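Long-range contacts in oxysterol-binding protein homolog 1 (Saccharomyces cerevisiae, PDB 5H28), which transfers sterols and other lipids between membranes, its ankyrin domain, the part described here, targeting it to the nucleus-vacuole junction by interacting with NVJ1: residues 43-48 and 58-63; 100-105 and 134-139; 224-229 and 244-249. All blocks are in the same frame, centred on the assembly; numbering follows the deposited sequence.

Contact 1 of 3, residues 43-48 and 58-63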
ATOM      1  N   LEU A  43      -0.593 -20.318   3.983  1.00  8.27           N
ATOM      2  CA  LEU A  43      -1.488 -20.440   2.835  1.00  7.86           C
ATOM      3  C   LEU A  43      -2.929 -20.709   3.248  1.00  7.13           C
ATOM      4  O   LEU A  43      -3.791 -20.930   2.401  1.00  6.88           O
ATOM      5  CB  LEU A  43      -1.008 -21.558   1.904  1.00  8.82           C
ATOM      6  CG  LEU A  43       0.314 -21.293   1.179  1.00  8.97           C
ATOM      7  CD1 LEU A  43       0.783 -22.565   0.492  1.00 11.13           C
ATOM      8  CD2 LEU A  43       0.138 -20.172   0.169  1.00  9.92           C
ATOM      9  N   MET A  44      -3.200 -20.670   4.550  1.00  6.43           N
ATOM     10  CA  MET A  44      -4.547 -20.939   5.028  1.00  7.31           C
ATOM     11  C   MET A  44      -5.618 -20.022   4.448  1.00  6.87           C
ATOM     12  O   MET A  44      -6.700 -20.486   4.090  1.00  5.99           O
ATOM     13  CB  MET A  44      -4.589 -20.891   6.556  1.00  6.78           C
ATOM     14  CG  MET A  44      -5.989 -21.103   7.135  1.00  5.94           C
ATOM     15  SD  MET A  44      -5.969 -21.474   8.899  1.00 10.32           S
ATOM     16  CE  MET A  44      -5.120 -20.035   9.535  1.00  8.18           C
ATOM     17  N   LEU A  45      -5.328 -18.729   4.345  1.00  5.23           N
ATOM     18  CA  LEU A  45      -6.314 -17.809   3.794  1.00  6.23           C
ATOM     19  C   LEU A  45      -6.585 -18.129   2.323  1.00  5.48           C
ATOM     20  O   LEU A  45      -7.720 -18.001   1.861  1.00  6.29           O
ATOM     21  CB  LEU A  45      -5.860 -16.356   3.962  1.00  7.66           C
ATOM     22  CG  LEU A  45      -6.901 -15.299   3.578  1.00  8.37           C
ATOM     23  CD1 LEU A  45      -8.203 -15.550   4.329  1.00  9.60           C
ATOM     24  CD2 LEU A  45      -6.355 -13.913   3.900  1.00  9.61           C
ATOM     25  N   HIS A  46      -5.553 -18.550   1.590  1.00  6.10           N
ATOM     26  CA  HIS A  46      -5.735 -18.922   0.188  1.00  6.25           C
ATOM     27  C   HIS A  46      -6.704 -20.096   0.122  1.00  6.28           C
ATOM     28  O   HIS A  46      -7.664 -20.089  -0.650  1.00  6.72           O
ATOM     29  CB  HIS A  46      -4.415 -19.380  -0.446  1.00  6.54           C
ATOM     30  CG  HIS A  46      -3.502 -18.265  -0.848  1.00  6.61           C
ATOM     31  ND1 HIS A  46      -2.801 -17.505   0.064  1.00  6.76           N
ATOM     32  CD2 HIS A  46      -3.152 -17.803  -2.071  1.00  7.53           C
ATOM     33  CE1 HIS A  46      -2.057 -16.626  -0.583  1.00  5.85           C
ATOM     34  NE2 HIS A  46      -2.251 -16.785  -1.880  1.00  6.20           N
ATOM     35  N   TYR A  47      -6.439 -21.114   0.932  1.00  6.21           N
ATOM     36  CA  TYR A  47      -7.286 -22.295   0.931  1.00  4.88           C
ATOM     37  C   TYR A  47      -8.699 -21.998   1.409  1.00  5.66           C
ATOM     38  O   TYR A  47      -9.657 -22.584   0.914  1.00  7.20           O
ATOM     39  CB  TYR A  47      -6.653 -23.403   1.781  1.00  6.19           C
ATOM     40  CG  TYR A  47      -5.338 -23.904   1.222  1.00  8.20           C
ATOM     41  CD1 TYR A  47      -5.214 -24.226  -0.128  1.00  8.60           C
ATOM     42  CD2 TYR A  47      -4.219 -24.050   2.038  1.00 10.73           C
ATOM     43  CE1 TYR A  47      -4.007 -24.677  -0.655  1.00  9.59           C
ATOM     44  CE2 TYR A  47      -3.002 -24.502   1.518  1.00 10.48           C
ATOM     45  CZ  TYR A  47      -2.908 -24.812   0.173  1.00 10.49           C
ATOM     46  OH  TYR A  47      -1.714 -25.254  -0.353  1.00 13.55           O
ATOM     47  N   ALA A  48      -8.835 -21.085   2.364  1.00  5.41           N
ATOM     48  CA  ALA A  48     -10.155 -20.739   2.870  1.00  5.63           C
ATOM     49  C   ALA A  48     -10.960 -20.042   1.784  1.00  5.52           C
ATOM     50  O   ALA A  48     -12.153 -20.293   1.636  1.00  5.90           O
ATOM     51  CB  ALA A  48     -10.033 -19.845   4.088  1.00  6.31           C
ATOM     52  N   LYS A  58     -14.084 -14.640   7.365  1.00  6.73           N
ATOM     53  CA  LYS A  58     -14.089 -13.452   8.199  1.00  8.31           C
ATOM     54  C   LYS A  58     -13.412 -13.691   9.545  1.00  7.09           C
ATOM     55  O   LYS A  58     -12.636 -12.856  10.009  1.00  6.83           O
ATOM     56  CB  LYS A  58     -15.513 -12.963   8.444  1.00 10.85           C
ATOM     57  CG  LYS A  58     -15.539 -11.749   9.328  1.00 17.49           C
ATOM     58  CD  LYS A  58     -16.922 -11.356   9.757  1.00 18.97           C
ATOM     59  CE  LYS A  58     -16.845 -10.323  10.862  1.00 20.04           C
ATOM     60  NZ  LYS A  58     -18.150 -10.025  11.454  1.00 13.23           N
ATOM     61  N   GLU A  59     -13.715 -14.819  10.179  1.00  7.02           N
ATOM     62  CA  GLU A  59     -13.116 -15.130  11.471  1.00  5.88           C
ATOM     63  C   GLU A  59     -11.601 -15.269  11.363  1.00  6.81           C
ATOM     64  O   GLU A  59     -10.870 -14.821  12.241  1.00  7.41           O
ATOM     65  CB  GLU A  59     -13.701 -16.419  12.051  1.00  7.62           C
ATOM     66  CG  GLU A  59     -15.183 -16.356  12.407  1.00  8.80           C
ATOM     67  CD  GLU A  59     -15.513 -15.278  13.420  1.00 11.72           C
ATOM     68  OE1 GLU A  59     -14.717 -15.059  14.354  1.00 13.59           O
ATOM     69  OE2 GLU A  59     -16.588 -14.659  13.287  1.00 13.60           O
ATOM     70  N   ILE A  60     -11.128 -15.894  10.289  1.00  6.64           N
ATOM     71  CA  ILE A  60      -9.694 -16.062  10.094  1.00  5.98           C
ATOM     72  C   ILE A  60      -9.011 -14.698  10.019  1.00  6.13           C
ATOM     73  O   ILE A  60      -8.005 -14.454  10.681  1.00  7.11           O
ATOM     74  CB  ILE A  60      -9.403 -16.843   8.790  1.00  4.99           C
ATOM     75  CG1 ILE A  60      -9.782 -18.314   8.970  1.00  7.47           C
ATOM     76  CG2 ILE A  60      -7.932 -16.715   8.414  1.00  6.05           C
ATOM     77  CD1 ILE A  60      -9.696 -19.122   7.687  1.00  8.43           C
ATOM     78  N   VAL A  61      -9.579 -13.800   9.221  1.00  6.29           N
ATOM     79  CA  VAL A  61      -9.009 -12.472   9.058  1.00  6.50           C
ATOM     80  C   VAL A  61      -9.071 -11.624  10.326  1.00  8.42           C
ATOM     81  O   VAL A  61      -8.080 -11.001  10.708  1.00  7.96           O
ATOM     82  CB  VAL A  61      -9.698 -11.719   7.894  1.00  6.46           C
ATOM     83  CG1 VAL A  61      -9.258 -10.265   7.873  1.00  8.04           C
ATOM     84  CG2 VAL A  61      -9.345 -12.389   6.569  1.00  7.21           C
ATOM     85  N   HIS A  62     -10.220 -11.606  10.990  1.00  9.33           N
ATOM     86  CA  HIS A  62     -10.352 -10.804  12.198  1.00  9.85           C
ATOM     87  C   HIS A  62      -9.559 -11.339  13.382  1.00 11.02           C
ATOM     88  O   HIS A  62      -9.162 -10.574  14.262  1.00 12.88           O
ATOM     89  CB  HIS A  62     -11.826 -10.654  12.574  1.00 11.93           C
ATOM     90  CG  HIS A  62     -12.587  -9.747  11.655  1.00 12.68           C
ATOM     91  ND1 HIS A  62     -12.194  -8.452  11.396  1.00 16.79           N
ATOM     92  CD2 HIS A  62     -13.714  -9.947  10.939  1.00 13.59           C
ATOM     93  CE1 HIS A  62     -13.048  -7.895  10.555  1.00 16.17           C
ATOM     94  NE2 HIS A  62     -13.980  -8.782  10.262  1.00 16.06           N
ATOM     95  N   HIS A  63      -9.310 -12.644  13.398  1.00  9.43           N
ATOM     96  CA  HIS A  63      -8.555 -13.257  14.488  1.00  9.56           C
ATOM     97  C   HIS A  63      -7.042 -13.206  14.337  1.00 10.52           C
ATOM     98  O   HIS A  63      -6.329 -12.899  15.292  1.00 13.12           O
ATOM     99  CB  HIS A  63      -8.918 -14.739  14.650  1.00 10.78           C
ATOM    100  CG  HIS A  63     -10.129 -14.990  15.493  1.00 12.00           C
ATOM    101  ND1 HIS A  63     -11.413 -14.787  15.034  1.00 12.47           N
ATOM    102  CD2 HIS A  63     -10.250 -15.434  16.766  1.00 13.71           C
ATOM    103  CE1 HIS A  63     -12.272 -15.095  15.988  1.00 13.71           C
ATOM    104  NE2 HIS A  63     -11.593 -15.491  17.049  1.00 13.26           N
TER
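The helix-turn-helix of a predicted ankyrin repeat (residues 40-69) is closed where Ala48, Met44 and Leu45 of helix 44-51 meet Ile60 and Val61 of helix 54-64. The two short segments run antiparallel, with 158° between their N-to-C directions and 10.7 Å between their axes, as the paired helices of such a repeat do. Their backbones come nearest at Leu45 and Ile60, whose CA atoms lie 7.4 Å apart. Ile60 is the main projection: it loses the most surface here, and its two branches serve different partners. With CG1 anti to the carbonyl carbon (chi1 -72°) and the chain extended beyond it, the CD1 tip arrives between two residues one helical turn apart, 3.7 Å from Ala48 CB and 4.2 Å from Met44 CG. The small methyl of Ala48 admits this tip to the helix surface. The other branch, Ile60 CG2, faces the end of Leu45, at 4.3 Å from its CD1. That same CD1 of Leu45 also reaches Val61 CG2 at 4.0 Å; with CG anti to the backbone N and chi2 at 54°, it is carried toward the second helix although the CB of Leu45 does not point there. No hydrogen bond crosses between the segments; every pair that touches is carbon to carbon, and all five residues are buried. Helices 2-15 and 18-28 cover one flank, Met44 touching Leu9 and Leu25 while Ile60 rests on Leu21. Leu45 continues the packing to Pro89 of helix 89-95, and neighbouring His46 is tied by its NE2 to Asn87 O, which links this hairpin to the following predicted repeat.

Contact 2 of 3, residues 100-105 and 134-139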
ATOM      1  N   ASP A 100     -18.251 -11.469  -2.727  1.00  7.55           N
ATOM      2  CA  ASP A 100     -18.353 -11.032  -1.345  1.00  7.82           C
ATOM      3  C   ASP A 100     -17.000 -11.069  -0.642  1.00  7.82           C
ATOM      4  O   ASP A 100     -16.702 -10.203   0.177  1.00  8.18           O
ATOM      5  CB  ASP A 100     -19.412 -11.858  -0.593  1.00  9.62           C
ATOM      6  CG  ASP A 100     -19.167 -13.357  -0.656  1.00  9.62           C
ATOM      7  OD1 ASP A 100     -18.452 -13.837  -1.564  1.00  8.38           O
ATOM      8  OD2 ASP A 100     -19.722 -14.067   0.207  1.00 10.63           O
ATOM      9  N   ILE A 101     -16.166 -12.049  -0.980  1.00  7.32           N
ATOM     10  CA  ILE A 101     -14.840 -12.151  -0.376  1.00  7.80           C
ATOM     11  C   ILE A 101     -13.972 -11.019  -0.920  1.00  6.60           C
ATOM     12  O   ILE A 101     -13.183 -10.413  -0.191  1.00  6.32           O
ATOM     13  CB  ILE A 101     -14.158 -13.492  -0.714  1.00  6.74           C
ATOM     14  CG1 ILE A 101     -14.996 -14.656  -0.196  1.00  9.97           C
ATOM     15  CG2 ILE A 101     -12.768 -13.541  -0.101  1.00  7.99           C
ATOM     16  CD1 ILE A 101     -14.345 -15.987  -0.467  1.00 14.02           C
ATOM     17  N   VAL A 102     -14.110 -10.747  -2.214  1.00  6.26           N
ATOM     18  CA  VAL A 102     -13.359  -9.672  -2.842  1.00  6.71           C
ATOM     19  C   VAL A 102     -13.680  -8.344  -2.157  1.00  6.52           C
ATOM     20  O   VAL A 102     -12.778  -7.599  -1.782  1.00  6.17           O
ATOM     21  CB  VAL A 102     -13.699  -9.563  -4.349  1.00  5.34           C
ATOM     22  CG1 VAL A 102     -13.093  -8.301  -4.944  1.00  7.61           C
ATOM     23  CG2 VAL A 102     -13.170 -10.783  -5.093  1.00  7.96           C
ATOM     24  N   ALA A 103     -14.967  -8.050  -1.989  1.00  6.79           N
ATOM     25  CA  ALA A 103     -15.371  -6.804  -1.355  1.00  7.51           C
ATOM     26  C   ALA A 103     -14.873  -6.718   0.084  1.00  7.52           C
ATOM     27  O   ALA A 103     -14.417  -5.661   0.528  1.00  7.62           O
ATOM     28  CB  ALA A 103     -16.886  -6.663  -1.397  1.00  6.98           C
ATOM     29  N   PHE A 104     -14.956  -7.830   0.809  1.00  6.75           N
ATOM     30  CA  PHE A 104     -14.503  -7.871   2.193  1.00  6.33           C
ATOM     31  C   PHE A 104     -13.009  -7.582   2.268  1.00  6.65           C
ATOM     32  O   PHE A 104     -12.567  -6.749   3.053  1.00  7.18           O
ATOM     33  CB  PHE A 104     -14.799  -9.244   2.805  1.00  8.31           C
ATOM     34  CG  PHE A 104     -14.160  -9.465   4.148  1.00  9.03           C
ATOM     35  CD1 PHE A 104     -14.554  -8.724   5.258  1.00 11.34           C
ATOM     36  CD2 PHE A 104     -13.158 -10.420   4.303  1.00 10.12           C
ATOM     37  CE1 PHE A 104     -13.961  -8.931   6.501  1.00 10.69           C
ATOM     38  CE2 PHE A 104     -12.558 -10.633   5.547  1.00 10.26           C
ATOM     39  CZ  PHE A 104     -12.962  -9.887   6.646  1.00 11.61           C
ATOM     40  N   LEU A 105     -12.227  -8.267   1.444  1.00  6.83           N
ATOM     41  CA  LEU A 105     -10.789  -8.049   1.454  1.00  6.63           C
ATOM     42  C   LEU A 105     -10.425  -6.605   1.098  1.00  6.96           C
ATOM     43  O   LEU A 105      -9.537  -6.012   1.716  1.00  6.39           O
ATOM     44  CB  LEU A 105     -10.102  -9.024   0.492  1.00  6.47           C
ATOM     45  CG  LEU A 105     -10.126 -10.505   0.883  1.00  6.66           C
ATOM     46  CD1 LEU A 105      -9.544 -11.336  -0.256  1.00  6.89           C
ATOM     47  CD2 LEU A 105      -9.344 -10.725   2.175  1.00  9.89           C
ATOM     48  N   GLN A 134     -15.842  -4.602 -12.117  1.00  7.93           N
ATOM     49  CA  GLN A 134     -16.340  -3.236 -12.013  1.00  8.73           C
ATOM     50  C   GLN A 134     -16.376  -2.781 -10.557  1.00  8.65           C
ATOM     51  O   GLN A 134     -15.991  -1.656 -10.238  1.00  9.45           O
ATOM     52  CB  GLN A 134     -17.733  -3.137 -12.647  1.00 11.59           C
ATOM     53  CG  GLN A 134     -18.382  -1.774 -12.509  1.00 18.39           C
ATOM     54  CD  GLN A 134     -19.208  -1.643 -11.247  1.00 19.18           C
ATOM     55  OE1 GLN A 134     -19.583  -0.541 -10.850  1.00 24.31           O
ATOM     56  NE2 GLN A 134     -19.510  -2.772 -10.612  1.00 24.20           N
ATOM     57  N   MET A 135     -16.827  -3.667  -9.675  1.00  7.87           N
ATOM     58  CA  MET A 135     -16.897  -3.361  -8.253  1.00  6.67           C
ATOM     59  C   MET A 135     -15.497  -3.088  -7.702  1.00  8.47           C
ATOM     60  O   MET A 135     -15.304  -2.189  -6.882  1.00  8.01           O
ATOM     61  CB  MET A 135     -17.562  -4.524  -7.510  1.00  8.17           C
ATOM     62  CG  MET A 135     -17.555  -4.412  -5.994  1.00 10.37           C
ATOM     63  SD  MET A 135     -16.117  -5.201  -5.250  1.00 14.70           S
ATOM     64  CE  MET A 135     -16.508  -6.927  -5.505  1.00 11.64           C
ATOM     65  N   MET A 136     -14.515  -3.855  -8.161  1.00  7.52           N
ATOM     66  CA  MET A 136     -13.143  -3.665  -7.703  1.00  6.71           C
ATOM     67  C   MET A 136     -12.602  -2.328  -8.188  1.00  7.86           C
ATOM     68  O   MET A 136     -11.874  -1.643  -7.467  1.00  7.84           O
ATOM     69  CB  MET A 136     -12.253  -4.800  -8.209  1.00  5.39           C
ATOM     70  CG  MET A 136     -12.620  -6.160  -7.625  1.00  4.29           C
ATOM     71  SD  MET A 136     -11.539  -7.473  -8.238  1.00  6.59           S
ATOM     72  CE  MET A 136     -10.050  -7.161  -7.297  1.00  7.64           C
ATOM     73  N   GLN A 137     -12.968  -1.960  -9.414  1.00  8.34           N
ATOM     74  CA  GLN A 137     -12.524  -0.705 -10.009  1.00  9.53           C
ATOM     75  C   GLN A 137     -13.102   0.480  -9.248  1.00  9.97           C
ATOM     76  O   GLN A 137     -12.397   1.448  -8.962  1.00 11.16           O
ATOM     77  CB  GLN A 137     -12.964  -0.640 -11.475  1.00 13.27           C
ATOM     78  CG  GLN A 137     -12.556   0.632 -12.196  1.00 19.92           C
ATOM     79  CD  GLN A 137     -11.056   0.761 -12.344  1.00 25.30           C
ATOM     80  OE1 GLN A 137     -10.406  -0.083 -12.967  1.00 29.54           O
ATOM     81  NE2 GLN A 137     -10.493   1.820 -11.772  1.00 28.52           N
ATOM     82  N   VAL A 138     -14.387   0.400  -8.924  1.00 10.40           N
ATOM     83  CA  VAL A 138     -15.045   1.473  -8.196  1.00 11.69           C
ATOM     84  C   VAL A 138     -14.483   1.589  -6.784  1.00 10.47           C
ATOM     85  O   VAL A 138     -14.231   2.695  -6.305  1.00  9.18           O
ATOM     86  CB  VAL A 138     -16.574   1.255  -8.144  1.00 13.36           C
ATOM     87  CG1 VAL A 138     -17.232   2.337  -7.301  1.00 13.40           C
ATOM     88  CG2 VAL A 138     -17.143   1.281  -9.557  1.00 15.48           C
ATOM     89  N   LYS A 139     -14.270   0.458  -6.116  1.00  9.19           N
ATOM     90  CA  LYS A 139     -13.718   0.500  -4.765  1.00  9.52           C
ATOM     91  C   LYS A 139     -12.313   1.092  -4.786  1.00  8.42           C
ATOM     92  O   LYS A 139     -11.944   1.871  -3.907  1.00  8.73           O
ATOM     93  CB  LYS A 139     -13.698  -0.897  -4.139  1.00 11.73           C
ATOM     94  CG  LYS A 139     -15.045  -1.328  -3.578  1.00 14.68           C
ATOM     95  CD  LYS A 139     -14.943  -2.668  -2.877  1.00 16.97           C
ATOM     96  CE  LYS A 139     -16.216  -2.997  -2.120  1.00 18.58           C
ATOM     97  NZ  LYS A 139     -16.470  -2.020  -1.018  1.00 20.87           N
TER
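Val102 presents one methyl, CG1, to two methionines of helix 130-156, and this knob is the centre of the contact. Val102 CG1 sits against the bend of Met136, 3.5 Å from its CG, which is tighter than usual for two carbons, and 3.7 Å from its SD; the two side chains lie roughly perpendicular. Met135 CE approaches the same Val102 CG1, 3.7 Å away. Bent at both chi2 (-92°) and chi3 (-72°), the Met135 chain curls its end over the helix surface between Val102 and Ala103, where CE lies 4.1 Å from Ala103 CB. The short side chain of Ala103 makes the shallow place in this surface, and Lys139 lays its CE over it, 3.8 Å from Ala103 CB. The segments run nearly parallel, 10° apart in direction, with axes 10.4 Å from each other. Helix 99-106, in a predicted ankyrin repeat, is thereby joined to the early part of the long helix 130-156. Val102 and Met136 are buried, whereas Ala103, Met135 and Lys139 are partly exposed. No hydrogen bond crosses, so shape and dispersion carry the contact; Lys139 contributes its aliphatic chain here, while its ammonium makes a long, weak ion pair with Asp107.

Contact 3 of 3, residues 224-229 and 244-249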
ATOM      1  N   GLU A 224      11.685  26.567 -10.761  1.00 10.33           N
ATOM      2  CA  GLU A 224      11.174  27.777 -11.389  1.00 10.89           C
ATOM      3  C   GLU A 224      10.167  28.500 -10.500  1.00 11.22           C
ATOM      4  O   GLU A 224       9.708  29.590 -10.831  1.00 11.75           O
ATOM      5  CB  GLU A 224      10.544  27.431 -12.741  1.00 12.38           C
ATOM      6  CG  GLU A 224      11.491  26.676 -13.661  1.00 13.93           C
ATOM      7  CD  GLU A 224      10.846  26.272 -14.972  1.00 14.55           C
ATOM      8  OE1 GLU A 224       9.717  25.737 -14.943  1.00 12.44           O
ATOM      9  OE2 GLU A 224      11.476  26.476 -16.033  1.00 16.47           O
ATOM     10  N   LEU A 225       9.837  27.894  -9.364  1.00 10.67           N
ATOM     11  CA  LEU A 225       8.886  28.484  -8.427  1.00 11.94           C
ATOM     12  C   LEU A 225       9.591  29.158  -7.253  1.00 11.87           C
ATOM     13  O   LEU A 225       8.949  29.685  -6.338  1.00 12.42           O
ATOM     14  CB  LEU A 225       7.914  27.411  -7.934  1.00 12.67           C
ATOM     15  CG  LEU A 225       7.047  26.814  -9.049  1.00 13.01           C
ATOM     16  CD1 LEU A 225       6.183  25.692  -8.489  1.00 15.47           C
ATOM     17  CD2 LEU A 225       6.176  27.904  -9.667  1.00 15.34           C
ATOM     18  N   VAL A 226      10.918  29.125  -7.278  1.00 12.06           N
ATOM     19  CA  VAL A 226      11.720  29.770  -6.247  1.00 12.97           C
ATOM     20  C   VAL A 226      11.756  31.252  -6.614  1.00 14.66           C
ATOM     21  O   VAL A 226      11.710  31.596  -7.799  1.00 13.97           O
ATOM     22  CB  VAL A 226      13.170  29.223  -6.241  1.00 12.34           C
ATOM     23  CG1 VAL A 226      14.026  30.009  -5.260  1.00 14.94           C
ATOM     24  CG2 VAL A 226      13.171  27.750  -5.867  1.00 12.30           C
ATOM     25  N   ARG A 227      11.811  32.124  -5.611  1.00 15.40           N
ATOM     26  CA  ARG A 227      11.873  33.561  -5.870  1.00 18.22           C
ATOM     27  C   ARG A 227      13.055  33.842  -6.788  1.00 18.91           C
ATOM     28  O   ARG A 227      14.127  33.261  -6.624  1.00 17.99           O
ATOM     29  CB  ARG A 227      12.067  34.352  -4.575  1.00 19.97           C
ATOM     30  CG  ARG A 227      10.845  34.473  -3.687  1.00 23.19           C
ATOM     31  CD  ARG A 227      11.071  35.587  -2.672  1.00 24.53           C
ATOM     32  NE  ARG A 227      11.154  36.895  -3.321  1.00 25.88           N
ATOM     33  CZ  ARG A 227      11.684  37.982  -2.767  1.00 26.96           C
ATOM     34  NH1 ARG A 227      12.191  37.929  -1.542  1.00 26.98           N
ATOM     35  NH2 ARG A 227      11.701  39.128  -3.436  1.00 27.29           N
ATOM     36  N   LYS A 228      12.857  34.733  -7.752  1.00 19.90           N
ATOM     37  CA  LYS A 228      13.918  35.077  -8.689  1.00 23.75           C
ATOM     38  C   LYS A 228      14.989  35.927  -8.014  1.00 26.28           C
ATOM     39  O   LYS A 228      14.913  37.155  -8.035  1.00 28.47           O
ATOM     40  CB  LYS A 228      13.340  35.843  -9.881  1.00 24.58           C
ATOM     41  CG  LYS A 228      12.197  35.144 -10.605  1.00 27.14           C
ATOM     42  CD  LYS A 228      12.608  33.784 -11.150  1.00 28.51           C
ATOM     43  CE  LYS A 228      11.561  33.247 -12.117  1.00 29.32           C
ATOM     44  NZ  LYS A 228      10.194  33.249 -11.527  1.00 31.26           N
ATOM     45  N   VAL A 229      15.982  35.281  -7.413  1.00 27.08           N
ATOM     46  CA  VAL A 229      17.053  36.016  -6.752  1.00 29.43           C
ATOM     47  C   VAL A 229      18.410  35.673  -7.368  1.00 29.20           C
ATOM     48  O   VAL A 229      18.609  34.570  -7.880  1.00 29.66           O
ATOM     49  CB  VAL A 229      17.075  35.734  -5.235  1.00 30.03           C
ATOM     50  CG1 VAL A 229      17.701  34.379  -4.952  1.00 30.63           C
ATOM     51  CG2 VAL A 229      17.814  36.846  -4.526  1.00 31.58           C
ATOM     52  N   ILE A 244      17.694  31.310  -1.122  1.00  9.30           N
ATOM     53  CA  ILE A 244      18.979  30.784  -1.549  1.00  9.33           C
ATOM     54  C   ILE A 244      19.071  29.314  -1.139  1.00  9.83           C
ATOM     55  O   ILE A 244      19.514  28.472  -1.922  1.00 10.90           O
ATOM     56  CB  ILE A 244      20.145  31.579  -0.916  1.00  8.30           C
ATOM     57  CG1 ILE A 244      20.169  32.997  -1.493  1.00  8.62           C
ATOM     58  CG2 ILE A 244      21.466  30.875  -1.182  1.00 10.18           C
ATOM     59  CD1 ILE A 244      21.186  33.912  -0.843  1.00 10.52           C
ATOM     60  N   GLU A 245      18.644  29.009   0.083  1.00  9.67           N
ATOM     61  CA  GLU A 245      18.674  27.639   0.587  1.00 10.86           C
ATOM     62  C   GLU A 245      17.818  26.740  -0.299  1.00 11.53           C
ATOM     63  O   GLU A 245      18.220  25.635  -0.666  1.00 12.30           O
ATOM     64  CB  GLU A 245      18.139  27.589   2.023  1.00 12.48           C
ATOM     65  CG  GLU A 245      18.318  26.232   2.703  1.00 14.53           C
ATOM     66  CD  GLU A 245      17.643  26.143   4.066  1.00 16.39           C
ATOM     67  OE1 GLU A 245      17.495  27.184   4.737  1.00 19.04           O
ATOM     68  OE2 GLU A 245      17.275  25.022   4.472  1.00 18.11           O
ATOM     69  N   LEU A 246      16.635  27.231  -0.646  1.00 11.51           N
ATOM     70  CA  LEU A 246      15.702  26.484  -1.475  1.00 11.05           C
ATOM     71  C   LEU A 246      16.270  26.230  -2.875  1.00 11.30           C
ATOM     72  O   LEU A 246      16.135  25.132  -3.422  1.00 11.76           O
ATOM     73  CB  LEU A 246      14.380  27.249  -1.562  1.00 13.79           C
ATOM     74  CG  LEU A 246      13.170  26.503  -2.117  1.00 16.28           C
ATOM     75  CD1 LEU A 246      12.977  25.198  -1.362  1.00 16.74           C
ATOM     76  CD2 LEU A 246      11.934  27.381  -1.991  1.00 17.75           C
ATOM     77  N   LYS A 247      16.901  27.246  -3.452  1.00 10.34           N
ATOM     78  CA  LYS A 247      17.493  27.114  -4.778  1.00 10.59           C
ATOM     79  C   LYS A 247      18.613  26.079  -4.733  1.00 12.18           C
ATOM     80  O   LYS A 247      18.696  25.202  -5.596  1.00 12.15           O
ATOM     81  CB  LYS A 247      18.045  28.465  -5.245  1.00 12.98           C
ATOM     82  CG  LYS A 247      18.655  28.447  -6.638  1.00 17.82           C
ATOM     83  CD  LYS A 247      19.098  29.838  -7.058  1.00 22.38           C
ATOM     84  CE  LYS A 247      19.652  29.845  -8.474  1.00 25.48           C
ATOM     85  NZ  LYS A 247      20.057  31.212  -8.910  1.00 27.31           N
ATOM     86  N   LYS A 248      19.469  26.179  -3.720  1.00 12.67           N
ATOM     87  CA  LYS A 248      20.577  25.246  -3.560  1.00 13.79           C
ATOM     88  C   LYS A 248      20.076  23.816  -3.370  1.00 12.97           C
ATOM     89  O   LYS A 248      20.648  22.875  -3.920  1.00 12.66           O
ATOM     90  CB  LYS A 248      21.442  25.659  -2.365  1.00 16.49           C
ATOM     91  CG  LYS A 248      22.215  26.948  -2.586  1.00 21.39           C
ATOM     92  CD  LYS A 248      23.256  26.767  -3.680  1.00 25.36           C
ATOM     93  CE  LYS A 248      23.970  28.066  -4.001  1.00 27.31           C
ATOM     94  NZ  LYS A 248      23.044  29.083  -4.570  1.00 30.66           N
ATOM     95  N   LEU A 249      19.012  23.660  -2.589  1.00 11.86           N
ATOM     96  CA  LEU A 249      18.429  22.344  -2.334  1.00 12.01           C
ATOM     97  C   LEU A 249      17.940  21.699  -3.626  1.00 11.39           C
ATOM     98  O   LEU A 249      18.242  20.540  -3.913  1.00 11.97           O
ATOM     99  CB  LEU A 249      17.253  22.463  -1.359  1.00 11.60           C
ATOM    100  CG  LEU A 249      16.362  21.222  -1.234  1.00 11.14           C
ATOM    101  CD1 LEU A 249      17.155  20.068  -0.642  1.00 14.57           C
ATOM    102  CD2 LEU A 249      15.159  21.543  -0.364  1.00 11.93           C
TER
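Val226 sets CG1 anti to its backbone N (chi1 174°), which leaves CG2 anti to the carbonyl carbon, and Leu246 carries CG anti to its own backbone N, a pair of torsions that turns the two branched ends toward one another. Val226 CG2 then lies 4.0 Å from Leu246 CG and 4.1 Å from Leu246 CD2, and the two side chains lie alongside, running in opposite senses. The other methyl of Val226, CG1, lies against the root of Lys247, 4.3 Å from its CB. The backbones come nearest at this point as well, with 6.5 Å between Val226 CA and Lys247 CA. From there Lys247 stretches out fully extended, every side-chain torsion near 180°, which carries its amino group along the loop to Val229. Lys247 NZ ends 3.8 Å from Val229 O, too long to count as a hydrogen bond. Val229, the last residue of an inverse gamma turn centred on Lys228, directs its CB back toward the helix; its CG1 makes a looser contact with Ile244 CG1 at 4.5 Å. The contact thus binds the irregular chain after the 3-10 segment that ends at Leu225 to helix 241-256, late in the ankyrin domain. Val194 of helix 189-196 touches both Val226 and Leu246, and Cys202 of helix 199-207 also meets Leu246, so this buried pair belongs to a layer shared with the predicted third repeat. Glu245 forms a salt bridge to Arg203 of the same helix 199-207. Across the two segments themselves there is no hydrogen bond: van der Waals packing at Val226 and Val229 holds the loop to the helix, and the Lys247 ammonium, near the Val229 carbonyl, could add at most a modest electrostatic attraction.

How the contacts relate
All three contacts lack a hydrogen bond between their segments, yet they differ in setting. Contact 1 is wholly buried and pairs antiparallel helices within one predicted repeat; contact 2 is partly buried and sets nearly parallel helices together; contact 3, largely buried, joins a loop to a helix. Branched aliphatics pack in contacts 1 and 3, whereas in contact 2 a valine meets two methionines; lysine chains enter only the last two contacts. Contacts 1 and 2 are neighbours, about 17 Å between centres, bridged by Phe104 packing on Val61 and His62. Contact 3 lies across the chain's centre, its own centre about 53 Å from that of contact 1.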